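Local coordinates for glucosamine-6-phosphate deaminase (Bacillus subtilis, PDB 2BKX), which belongs to the glucosamine-6-phosphate isomerase/6-phosphogluconolactonase family of alpha/beta enzymes and holds fructose -6-phosphate in its pocket, at residues L32-G37 against F82-R87; Q46-H51 against Q90-K95; I61-L66 against S97-P102; T126-L131 against R192-I197. All blocks are in the same frame, centred on the assembly; numbering follows the deposited sequence.

Contact 1. Residues L32-G37 against F82-R87. With F6R (fructose -6-phosphate), chain C.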
# COMPACT_ATOMS: atom_id res chain seq x y z
N LEU A 32 11.10 -0.40 3.29
CA LEU A 32 10.10 -0.20 2.26
C LEU A 32 8.72 -0.38 2.87
O LEU A 32 8.44 -1.42 3.46
CB LEU A 32 10.23 -1.23 1.11
CG LEU A 32 11.62 -1.49 0.54
CD1 LEU A 32 11.49 -2.59 -0.51
CD2 LEU A 32 12.23 -0.22 -0.02
N GLY A 33 7.85 0.59 2.64
CA GLY A 33 6.45 0.44 2.96
C GLY A 33 5.73 -0.14 1.78
O GLY A 33 5.89 0.38 0.68
N LEU A 34 4.95 -1.22 1.98
CA LEU A 34 4.40 -1.98 0.88
C LEU A 34 2.88 -2.08 1.00
O LEU A 34 2.31 -1.87 2.07
CB LEU A 34 5.04 -3.38 0.85
CG LEU A 34 6.55 -3.35 0.57
CD1 LEU A 34 7.05 -4.80 0.61
CD2 LEU A 34 6.91 -2.70 -0.76
N ALA A 35 2.27 -2.41 -0.13
CA ALA A 35 0.83 -2.46 -0.29
C ALA A 35 0.40 -3.77 -0.94
O ALA A 35 1.18 -4.40 -1.67
CB ALA A 35 0.38 -1.32 -1.19
N THR A 36 -0.83 -4.19 -0.68
CA THR A 36 -1.43 -5.33 -1.34
C THR A 36 -2.50 -4.86 -2.32
O THR A 36 -2.52 -3.68 -2.71
CB THR A 36 -1.97 -6.33 -0.34
OG1 THR A 36 -3.03 -5.67 0.37
CG2 THR A 36 -0.91 -6.81 0.62
N GLY A 37 -3.37 -5.77 -2.73
CA GLY A 37 -4.39 -5.46 -3.72
C GLY A 37 -3.98 -5.76 -5.16
O GLY A 37 -2.91 -6.26 -5.45
N PHE A 82 -0.39 -13.72 3.66
CA PHE A 82 -0.29 -14.72 2.58
C PHE A 82 -0.00 -14.06 1.26
O PHE A 82 0.85 -14.53 0.51
CB PHE A 82 -1.63 -15.49 2.54
CG PHE A 82 -1.68 -16.57 1.51
CD1 PHE A 82 -1.50 -17.90 1.87
CD2 PHE A 82 -1.90 -16.27 0.19
CE1 PHE A 82 -1.58 -18.94 0.90
CE2 PHE A 82 -1.97 -17.30 -0.78
CZ PHE A 82 -1.78 -18.60 -0.41
N TYR A 83 -0.71 -12.97 0.96
CA TYR A 83 -0.44 -12.26 -0.29
C TYR A 83 1.04 -11.90 -0.41
O TYR A 83 1.67 -12.13 -1.43
CB TYR A 83 -1.28 -11.00 -0.34
CG TYR A 83 -1.08 -10.06 -1.52
CD1 TYR A 83 -2.06 -9.87 -2.49
CD2 TYR A 83 0.07 -9.31 -1.62
CE1 TYR A 83 -1.88 -8.94 -3.50
CE2 TYR A 83 0.27 -8.39 -2.61
CZ TYR A 83 -0.71 -8.19 -3.56
OH TYR A 83 -0.54 -7.24 -4.54
N MET A 84 1.60 -11.27 0.63
CA MET A 84 2.97 -10.77 0.49
C MET A 84 3.96 -11.91 0.33
O MET A 84 4.96 -11.78 -0.40
CB MET A 84 3.31 -9.89 1.69
CG MET A 84 2.62 -8.56 1.73
SD MET A 84 2.79 -7.56 0.21
CE MET A 84 4.56 -7.33 0.20
N ASN A 85 3.74 -13.00 1.05
CA ASN A 85 4.61 -14.15 0.92
C ASN A 85 4.53 -14.74 -0.47
O ASN A 85 5.54 -15.04 -1.11
CB ASN A 85 4.32 -15.18 1.98
CG ASN A 85 5.02 -14.83 3.28
OD1 ASN A 85 6.22 -15.11 3.44
ND2 ASN A 85 4.31 -14.13 4.20
N ASP A 86 3.30 -14.89 -0.95
CA ASP A 86 3.08 -15.53 -2.27
C ASP A 86 3.59 -14.65 -3.42
O ASP A 86 4.25 -15.14 -4.35
CB ASP A 86 1.58 -15.79 -2.46
CG ASP A 86 1.25 -16.41 -3.80
OD1 ASP A 86 1.65 -17.54 -4.01
OD2 ASP A 86 0.57 -15.75 -4.63
N ARG A 87 3.30 -13.35 -3.38
CA ARG A 87 3.62 -12.49 -4.52
C ARG A 87 5.09 -12.01 -4.49
O ARG A 87 5.61 -11.55 -5.49
CB ARG A 87 2.78 -11.23 -4.50
CG ARG A 87 1.41 -11.28 -5.15
CD ARG A 87 0.46 -12.22 -4.55
NE ARG A 87 -0.91 -11.96 -5.03
CZ ARG A 87 -2.01 -12.53 -4.53
NH1 ARG A 87 -3.20 -12.20 -5.02
NH2 ARG A 87 -1.95 -13.41 -3.53
C1 F6R C . -3.27 -1.81 0.00
C2 F6R C . -4.29 -0.87 0.63
C3 F6R C . -5.57 -0.38 -0.04
C4 F6R C . -5.61 -0.60 -1.57
C5 F6R C . -6.87 -0.09 -2.23
C6 F6R C . -6.88 -0.38 -3.73
O1 F6R C . -2.40 -2.41 0.99
O2 F6R C . -4.02 -0.45 1.73
O3 F6R C . -5.67 1.02 0.15
O4 F6R C . -4.48 0.05 -2.13
O5 F6R C . -8.04 -0.61 -1.62
O6 F6R C . -6.94 -1.80 -3.92
P F6R C . -6.72 -2.40 -5.38
O1P F6R C . -5.27 -2.18 -5.72
O2P F6R C . -7.61 -1.60 -6.29
O3P F6R C . -7.07 -3.85 -5.30

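Contact 2. Residues Q46-H51 against Q90-K95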
# COMPACT_ATOMS: atom_id res chain seq x y z
N GLN A 46 7.57 -7.44 -11.62
CA GLN A 46 8.73 -6.85 -12.22
C GLN A 46 9.91 -6.74 -11.28
O GLN A 46 11.03 -6.86 -11.73
CB GLN A 46 8.42 -5.53 -12.95
CG GLN A 46 7.37 -5.68 -14.00
CD GLN A 46 7.79 -6.73 -15.03
OE1 GLN A 46 8.85 -6.59 -15.66
NE2 GLN A 46 7.03 -7.83 -15.12
N LEU A 47 9.69 -6.47 -10.00
CA LEU A 47 10.78 -6.54 -9.00
C LEU A 47 11.47 -7.87 -8.94
O LEU A 47 12.71 -7.93 -8.88
CB LEU A 47 10.29 -6.22 -7.57
CG LEU A 47 10.16 -4.74 -7.37
CD1 LEU A 47 9.36 -4.45 -6.13
CD2 LEU A 47 11.56 -4.03 -7.29
N ILE A 48 10.68 -8.93 -8.98
CA ILE A 48 11.22 -10.28 -9.00
C ILE A 48 12.00 -10.50 -10.29
O ILE A 48 13.06 -11.11 -10.27
CB ILE A 48 10.11 -11.33 -8.82
CG1 ILE A 48 9.52 -11.20 -7.42
CG2 ILE A 48 10.65 -12.74 -9.04
CD1 ILE A 48 8.19 -11.91 -7.31
N ARG A 49 11.51 -9.99 -11.41
CA ARG A 49 12.27 -10.10 -12.64
C ARG A 49 13.62 -9.44 -12.51
O ARG A 49 14.61 -10.00 -12.99
CB ARG A 49 11.46 -9.46 -13.74
CG ARG A 49 10.56 -10.42 -14.42
CD ARG A 49 11.30 -11.15 -15.57
NE ARG A 49 10.35 -11.88 -16.37
CZ ARG A 49 9.97 -13.14 -16.16
NH1 ARG A 49 10.48 -13.84 -15.15
NH2 ARG A 49 9.07 -13.69 -16.95
N LEU A 50 13.66 -8.23 -11.94
CA LEU A 50 14.93 -7.50 -11.80
C LEU A 50 15.91 -8.26 -10.91
O LEU A 50 17.14 -8.18 -11.06
CB LEU A 50 14.69 -6.09 -11.25
CG LEU A 50 13.90 -5.13 -12.13
CD1 LEU A 50 13.76 -3.82 -11.41
CD2 LEU A 50 14.51 -4.99 -13.50
N HIS A 51 15.37 -9.03 -9.98
CA HIS A 51 16.18 -9.93 -9.15
C HIS A 51 17.01 -10.85 -10.04
O HIS A 51 18.20 -11.13 -9.75
CB HIS A 51 15.20 -10.71 -8.22
CG HIS A 51 15.84 -11.56 -7.16
ND1 HIS A 51 16.85 -11.12 -6.34
CD2 HIS A 51 15.56 -12.83 -6.76
CE1 HIS A 51 17.16 -12.08 -5.49
NE2 HIS A 51 16.40 -13.13 -5.73
N GLN A 90 8.51 -14.93 -1.07
CA GLN A 90 9.03 -16.29 -1.42
C GLN A 90 10.02 -16.30 -2.59
O GLN A 90 10.68 -17.30 -2.82
CB GLN A 90 7.90 -17.26 -1.71
CG GLN A 90 7.18 -17.07 -3.07
CD GLN A 90 6.22 -18.20 -3.43
OE1 GLN A 90 5.09 -17.97 -3.97
NE2 GLN A 90 6.65 -19.43 -3.18
N HIS A 91 10.08 -15.20 -3.32
CA HIS A 91 10.79 -15.10 -4.58
C HIS A 91 12.06 -14.27 -4.49
O HIS A 91 12.75 -14.14 -5.50
CB HIS A 91 9.85 -14.48 -5.64
CG HIS A 91 8.66 -15.31 -5.95
ND1 HIS A 91 8.74 -16.59 -6.44
CD2 HIS A 91 7.33 -15.02 -5.85
CE1 HIS A 91 7.51 -17.07 -6.61
NE2 HIS A 91 6.64 -16.13 -6.26
N ILE A 92 12.38 -13.73 -3.33
CA ILE A 92 13.52 -12.83 -3.16
C ILE A 92 14.47 -13.32 -2.07
O ILE A 92 14.14 -14.21 -1.29
CB ILE A 92 13.05 -11.37 -2.86
CG1 ILE A 92 12.27 -11.29 -1.55
CG2 ILE A 92 12.20 -10.84 -4.02
CD1 ILE A 92 11.90 -9.87 -1.15
N ASP A 93 15.65 -12.70 -1.99
CA ASP A 93 16.71 -13.13 -1.06
C ASP A 93 16.76 -12.23 0.15
O ASP A 93 17.84 -11.91 0.67
CB ASP A 93 18.09 -13.14 -1.78
CG ASP A 93 18.54 -11.73 -2.25
OD1 ASP A 93 17.69 -10.85 -2.48
OD2 ASP A 93 19.77 -11.50 -2.40
N SER A 94 15.60 -11.85 0.66
CA SER A 94 15.52 -11.05 1.88
C SER A 94 15.77 -11.88 3.13
O SER A 94 15.82 -13.10 3.06
CB SER A 94 14.13 -10.40 1.93
OG SER A 94 13.15 -11.40 1.99
N LYS A 95 15.88 -11.23 4.28
CA LYS A 95 15.80 -11.91 5.58
C LYS A 95 14.34 -11.92 6.01
O LYS A 95 13.76 -10.87 6.31
CB LYS A 95 16.62 -11.19 6.65
CG LYS A 95 18.12 -11.14 6.38
CD LYS A 95 18.83 -10.50 7.57
CE LYS A 95 20.31 -10.33 7.28
NZ LYS A 95 20.56 -9.27 6.27

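Contact 3. Residues I61-L66 against S97-P102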
# COMPACT_ATOMS: atom_id res chain seq x y z
N ILE A 61 17.13 -5.43 3.15
CA ILE A 61 15.92 -4.62 3.23
C ILE A 61 15.07 -5.02 4.42
O ILE A 61 15.14 -6.15 4.92
CB ILE A 61 15.04 -4.64 1.93
CG1 ILE A 61 14.25 -5.95 1.74
CG2 ILE A 61 15.86 -4.25 0.70
CD1 ILE A 61 13.13 -5.83 0.70
N THR A 62 14.32 -4.05 4.89
CA THR A 62 13.22 -4.25 5.84
C THR A 62 11.95 -3.79 5.18
O THR A 62 11.99 -2.82 4.44
CB THR A 62 13.47 -3.43 7.13
OG1 THR A 62 14.70 -3.88 7.73
CG2 THR A 62 12.34 -3.56 8.10
N THR A 63 10.83 -4.46 5.45
CA THR A 63 9.55 -3.97 4.93
C THR A 63 8.48 -3.87 6.00
O THR A 63 8.48 -4.66 6.96
CB THR A 63 9.04 -4.85 3.76
OG1 THR A 63 8.66 -6.14 4.22
CG2 THR A 63 10.11 -5.02 2.71
N VAL A 64 7.57 -2.90 5.79
CA VAL A 64 6.38 -2.76 6.63
C VAL A 64 5.19 -2.64 5.68
O VAL A 64 5.23 -1.89 4.69
CB VAL A 64 6.44 -1.56 7.60
CG1 VAL A 64 7.51 -1.81 8.63
CG2 VAL A 64 6.73 -0.26 6.91
N ASN A 65 4.13 -3.39 5.96
CA ASN A 65 2.94 -3.34 5.15
C ASN A 65 1.90 -2.39 5.75
O ASN A 65 1.83 -2.20 6.97
CB ASN A 65 2.34 -4.73 4.94
CG ASN A 65 2.71 -5.32 3.62
OD1 ASN A 65 1.86 -5.38 2.67
ND2 ASN A 65 3.94 -5.70 3.48
N LEU A 66 1.07 -1.84 4.88
CA LEU A 66 0.02 -0.93 5.29
C LEU A 66 -1.00 -1.53 6.21
O LEU A 66 -1.48 -0.87 7.14
CB LEU A 66 -0.72 -0.39 4.05
CG LEU A 66 0.00 0.62 3.19
CD1 LEU A 66 -0.69 0.81 1.84
CD2 LEU A 66 0.09 1.96 3.88
N SER A 97 12.66 -12.46 8.66
CA SER A 97 12.25 -11.83 9.91
C SER A 97 12.19 -10.32 9.84
O SER A 97 11.73 -9.69 10.78
CB SER A 97 13.16 -12.28 11.04
OG SER A 97 14.47 -11.84 10.80
N ARG A 98 12.63 -9.74 8.73
CA ARG A 98 12.60 -8.29 8.55
C ARG A 98 11.42 -7.83 7.70
O ARG A 98 11.40 -6.69 7.27
CB ARG A 98 13.92 -7.77 8.02
CG ARG A 98 15.08 -7.97 9.03
CD ARG A 98 14.90 -7.19 10.32
NE ARG A 98 15.00 -5.75 10.05
CZ ARG A 98 15.04 -4.79 10.97
NH1 ARG A 98 14.97 -5.06 12.27
NH2 ARG A 98 15.19 -3.55 10.58
N HIS A 99 10.42 -8.70 7.52
CA HIS A 99 9.18 -8.33 6.85
C HIS A 99 8.12 -8.25 7.94
O HIS A 99 7.85 -9.26 8.60
CB HIS A 99 8.76 -9.39 5.83
CG HIS A 99 9.69 -9.52 4.66
ND1 HIS A 99 10.04 -8.44 3.87
CD2 HIS A 99 10.34 -10.60 4.13
CE1 HIS A 99 10.88 -8.84 2.93
NE2 HIS A 99 11.11 -10.14 3.08
N PHE A 100 7.51 -7.08 8.10
CA PHE A 100 6.55 -6.81 9.13
C PHE A 100 5.19 -6.47 8.54
O PHE A 100 5.07 -5.71 7.56
CB PHE A 100 7.05 -5.66 10.00
CG PHE A 100 8.39 -5.94 10.64
CD1 PHE A 100 9.53 -5.28 10.23
CD2 PHE A 100 8.52 -6.92 11.60
CE1 PHE A 100 10.75 -5.56 10.81
CE2 PHE A 100 9.73 -7.18 12.19
CZ PHE A 100 10.84 -6.51 11.80
N ILE A 101 4.15 -7.06 9.13
CA ILE A 101 2.78 -6.87 8.72
C ILE A 101 1.94 -6.93 10.00
O ILE A 101 2.23 -7.75 10.88
CB ILE A 101 2.36 -7.99 7.73
CG1 ILE A 101 3.32 -8.11 6.53
CG2 ILE A 101 0.93 -7.81 7.29
CD1 ILE A 101 3.05 -9.27 5.61
N PRO A 102 0.90 -6.10 10.13
CA PRO A 102 0.11 -6.18 11.39
C PRO A 102 -0.52 -7.55 11.58
O PRO A 102 -0.93 -8.16 10.60
CB PRO A 102 -0.95 -5.11 11.20
CG PRO A 102 -0.37 -4.20 10.20
CD PRO A 102 0.41 -5.03 9.26
O HOH W 1 6.12 -6.13 5.02

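Contact 4. Residues T126-L131 against R192-I197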
# COMPACT_ATOMS: atom_id res chain seq x y z
N THR A 126 9.61 4.79 7.04
CA THR A 126 9.93 4.23 5.71
C THR A 126 10.76 5.15 4.80
O THR A 126 10.61 6.40 4.82
CB THR A 126 8.62 3.80 5.02
OG1 THR A 126 7.83 4.97 4.78
CG2 THR A 126 7.87 2.83 5.88
N ASP A 127 11.61 4.56 3.96
CA ASP A 127 12.33 5.24 2.91
C ASP A 127 11.46 5.49 1.67
O ASP A 127 11.64 6.47 0.94
CB ASP A 127 13.60 4.48 2.53
CG ASP A 127 14.62 4.54 3.63
OD1 ASP A 127 15.24 5.61 3.74
OD2 ASP A 127 14.75 3.56 4.43
N ILE A 128 10.56 4.55 1.40
CA ILE A 128 9.53 4.75 0.39
C ILE A 128 8.28 4.05 0.86
O ILE A 128 8.39 3.02 1.52
CB ILE A 128 9.95 4.24 -1.01
CG1 ILE A 128 9.00 4.75 -2.11
CG2 ILE A 128 10.08 2.70 -1.00
CD1 ILE A 128 9.54 4.44 -3.50
N GLN A 129 7.11 4.60 0.52
CA GLN A 129 5.84 3.95 0.88
C GLN A 129 5.04 3.83 -0.41
O GLN A 129 4.64 4.83 -1.00
CB GLN A 129 5.07 4.77 1.91
CG GLN A 129 3.71 4.20 2.24
CD GLN A 129 3.78 2.87 2.94
OE1 GLN A 129 4.23 2.81 4.09
NE2 GLN A 129 3.28 1.80 2.30
N LEU A 130 4.81 2.57 -0.84
CA LEU A 130 3.90 2.27 -1.92
C LEU A 130 2.44 2.33 -1.42
O LEU A 130 2.13 1.86 -0.33
CB LEU A 130 4.19 0.88 -2.48
CG LEU A 130 5.49 0.45 -3.14
CD1 LEU A 130 5.37 -0.96 -3.77
CD2 LEU A 130 5.89 1.43 -4.12
N LEU A 131 1.58 2.93 -2.22
CA LEU A 131 0.17 3.04 -1.91
C LEU A 131 -0.65 2.68 -3.14
O LEU A 131 -0.21 2.86 -4.28
CB LEU A 131 -0.22 4.49 -1.57
CG LEU A 131 0.39 5.11 -0.38
CD1 LEU A 131 -0.06 6.58 -0.25
CD2 LEU A 131 0.05 4.35 0.90
N ARG A 192 9.31 9.21 1.08
CA ARG A 192 8.92 9.26 -0.32
C ARG A 192 7.68 8.40 -0.50
O ARG A 192 7.65 7.28 0.01
CB ARG A 192 10.04 8.69 -1.21
CG ARG A 192 9.79 8.83 -2.66
CD ARG A 192 10.92 8.33 -3.51
NE ARG A 192 10.59 8.58 -4.91
CZ ARG A 192 11.39 8.29 -5.93
NH1 ARG A 192 12.55 7.71 -5.72
NH2 ARG A 192 10.99 8.59 -7.15
N ILE A 193 6.69 8.93 -1.23
CA ILE A 193 5.47 8.19 -1.48
C ILE A 193 5.33 7.88 -2.96
O ILE A 193 5.61 8.74 -3.79
CB ILE A 193 4.24 8.95 -0.93
CG1 ILE A 193 4.33 8.94 0.65
CG2 ILE A 193 2.91 8.31 -1.37
CD1 ILE A 193 3.42 9.79 1.37
N LEU A 194 4.93 6.65 -3.27
CA LEU A 194 4.69 6.21 -4.64
C LEU A 194 3.26 5.64 -4.67
O LEU A 194 3.01 4.57 -4.13
CB LEU A 194 5.72 5.15 -5.04
CG LEU A 194 5.51 4.52 -6.42
CD1 LEU A 194 5.47 5.58 -7.49
CD2 LEU A 194 6.58 3.44 -6.70
N LEU A 195 2.35 6.42 -5.26
CA LEU A 195 0.93 6.08 -5.36
C LEU A 195 0.67 5.54 -6.77
O LEU A 195 0.95 6.20 -7.76
CB LEU A 195 0.05 7.29 -5.04
CG LEU A 195 -1.44 7.14 -5.30
CD1 LEU A 195 -2.05 6.05 -4.46
CD2 LEU A 195 -2.12 8.46 -5.04
N LEU A 196 0.12 4.32 -6.82
CA LEU A 196 -0.16 3.63 -8.07
C LEU A 196 -1.68 3.57 -8.28
O LEU A 196 -2.41 3.18 -7.40
CB LEU A 196 0.36 2.19 -7.99
CG LEU A 196 1.82 2.03 -7.58
CD1 LEU A 196 2.23 0.56 -7.50
CD2 LEU A 196 2.72 2.81 -8.51
N ILE A 197 -2.10 3.90 -9.50
CA ILE A 197 -3.52 3.96 -9.82
C ILE A 197 -3.76 3.41 -11.21
O ILE A 197 -3.24 3.96 -12.20
CB ILE A 197 -4.11 5.37 -9.72
CG1 ILE A 197 -3.67 6.08 -8.44
CG2 ILE A 197 -5.65 5.25 -9.73
CD1 ILE A 197 -4.17 7.51 -8.29

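Contact 1. Residues L32-G37 against F82-R87
Thr36 sits over one face of the Tyr83 ring: its CB lies 3.7 Å from the ring centroid and 8° off the normal, a CH-pi contact over the ring centre, while CG2 leans on the CD2 atom of the rim. At the ring edge, Tyr83 OH donates to Gly37 O at 2.7 Å, in the carbonyl plane. A chi1 of 176° carries Tyr83 CG anti to the backbone N, on the loop-facing side of the helix. Met84, its chain bent at chi2 and chi3, curls in beside it. Its SD lies 3.8 Å from Thr36 CG2, and its CE rests 3.6 Å from Leu34 CD1. One shell out, Tyr44 of helix 41-53 touches Leu34, Tyr83 and Met84 and hydrogen-bonds Ala35 O through its OH; Asn65 touches Thr36 and Met84. Facing the pocket, Thr36 N donates to O1 of fructose -6-phosphate at 2.9 Å with an N-H...O angle of 166°, and Gly37 CA comes within 3.5 Å of its phosphate oxygen O3P. Helix 80-89 thus grips the loop by an aromatic face, a phenol and a thioether, leaving the Thr36 N-H to the ligand; Tyr83 and Met84, one layer behind, are consistent with a second shell positioning the loop.

Contact 2. Residues Q46-H51 against Q90-K95
Ile48 meets His91 with the end of its longer branch: CG1 stands anti to the carbonyl carbon, and CD1 reaches 3.5 Å from both His91 CB and His91 CD2, coming in obliquely to the ring. Its CG1 also touches Ile92 CG2, loosely, at 4.3 Å. One turn further along helix 41-53, chi1 of -173° puts His51 CG anti to the backbone N, and the ring lies against residues 91-93. His51 CD2 is 3.3 Å from His91 O, His51 CE1 is 3.3 Å from Asp93 OD1, and Ile92 CA makes an off-centre CH-pi contact with the ring. Asp93 CG is placed between its backbone N and carbonyl carbon (chi1 64°). Its carboxylate plane stands 47° from that of the imidazole. Hydrogen bonds from outside hold both groups: His51 ND1 with Leu56 O, Asp93 OD1 with Phe58 N, and Asp93 OD2 with Ser57 OG and Gln59 NE2. Asp93 N, buried here, has no partner in the model. With no hydrogen bond between the two segments, the join rests on van der Waals packing and on ring carbons close to His91 O and Asp93 OD1, at most weakly electrostatic.

Contact 3. Residues I61-L66 against S97-P102
Thr62 OG1 is gripped side-on by Arg98, whose NE (3.0 Å) and NH2 (2.9 Å) both donate to it within the guanidinium plane; bends at chi2 and chi3 fold the arginine back to the strand. Next to it, Thr63 OG1 and His99 ND1 share a 2.7 Å hydrogen bond in which either could be the donor. The far nitrogen, His99 NE2, bonds to Ser94 OG, and Phe89 stacks on the ring, so both nitrogens and a face are held. A water joins Thr63 OG1, Asn65 ND2, from which it accepts, and Phe100 O, to which it donates at 2.8 Å. Backbone needs are met in alternation: Thr63 N to Arg98 O, Phe100 N to Thr63 O (2.8 Å) and Asn65 N to Phe100 O (3.0 Å). Phe100 O takes an amide and a water; Tyr116 OH hydrogen-bonds Asn65 O and, weakly, Phe100 O. On the face bearing Val64 and Phe100, the edge of the Phe100 ring meets Thr62 CG2, CE1 lying 3.7 Å from it; helix 109-122 packs there, and helix 80-89 on the Thr63 and His99 face. Parallel strands 62-69 and 99-100, linked through helix 80-89, form the beta-alpha-beta unit characteristic of Rossmann-like alpha/beta folds.

Contact 4. Residues T126-L131 against R192-I197
Gln129, Leu130 and Leu131 pair in parallel with Ile193, Leu194 and Leu195; the strand axes come within 4.7 Å and run 16° apart. Four backbone hydrogen bonds of 2.8 to 2.9 Å join them: Gln129 N to Arg192 O, Leu194 N to Gln129 O, Leu131 N to Leu194 O and Leu196 N to Leu131 O. CA-H...O contacts supplement these, with Ile128 CA 3.2 Å from Arg192 O. Apolar contacts occupy both faces. On one, Ile128 lies alongside the extended Arg192 chain, its CD1 4.1 Å from Arg192 CD, and Leu130 runs beside Leu194; helix 9-26 touches Ile128, Leu130 and Arg192. On the other, Leu131 CD1 crosses to Ile193 CG2 at 3.6 Å, and Leu131 CB meets Leu195 CD1 at 3.8 Å, with Leu66 against Gln129 and Leu131. Polar side chains bond other than across the pair: a bend at chi2 (66°) turns Gln129 CD along its own strand, where NE2 donates to Leu130 O at 2.9 Å and 172°, while Asp127 OD2 accepts a hydrogen bond from Val31 N and OD1 forms a salt bridge with Lys27 NZ. Flanked by strands 31-34 and 229-234, the pair lies in the parallel part of the sheet, as expected of a Rossmann-like alpha/beta fold.

Contacts 1, 3 and 4 reach one mixed sheet; contact 2 lies outside it. Contacts 1 and 3 have centres about 9 Å apart and share the 62-69/80-89/99-100 unit; strand 31-34 of contact 1 lies between strand 62-69 of contact 3 and strand 128-131 of contact 4, hydrogen-bonded to both. Contact 2, about 18 Å from contact 4 between centres, continues helix 80-89 of contact 1, Asn85 O probably hydrogen-bonding Gln90 N. Along the chain the segments of contacts 1, 2 and 3 alternate, and contact 4 follows them all. The sheet thus brings Ala35, Thr36, Gly37 and Leu66 together at the fructose -6-phosphate pocket, while contact 2 ties helix 41-53 to an outer loop.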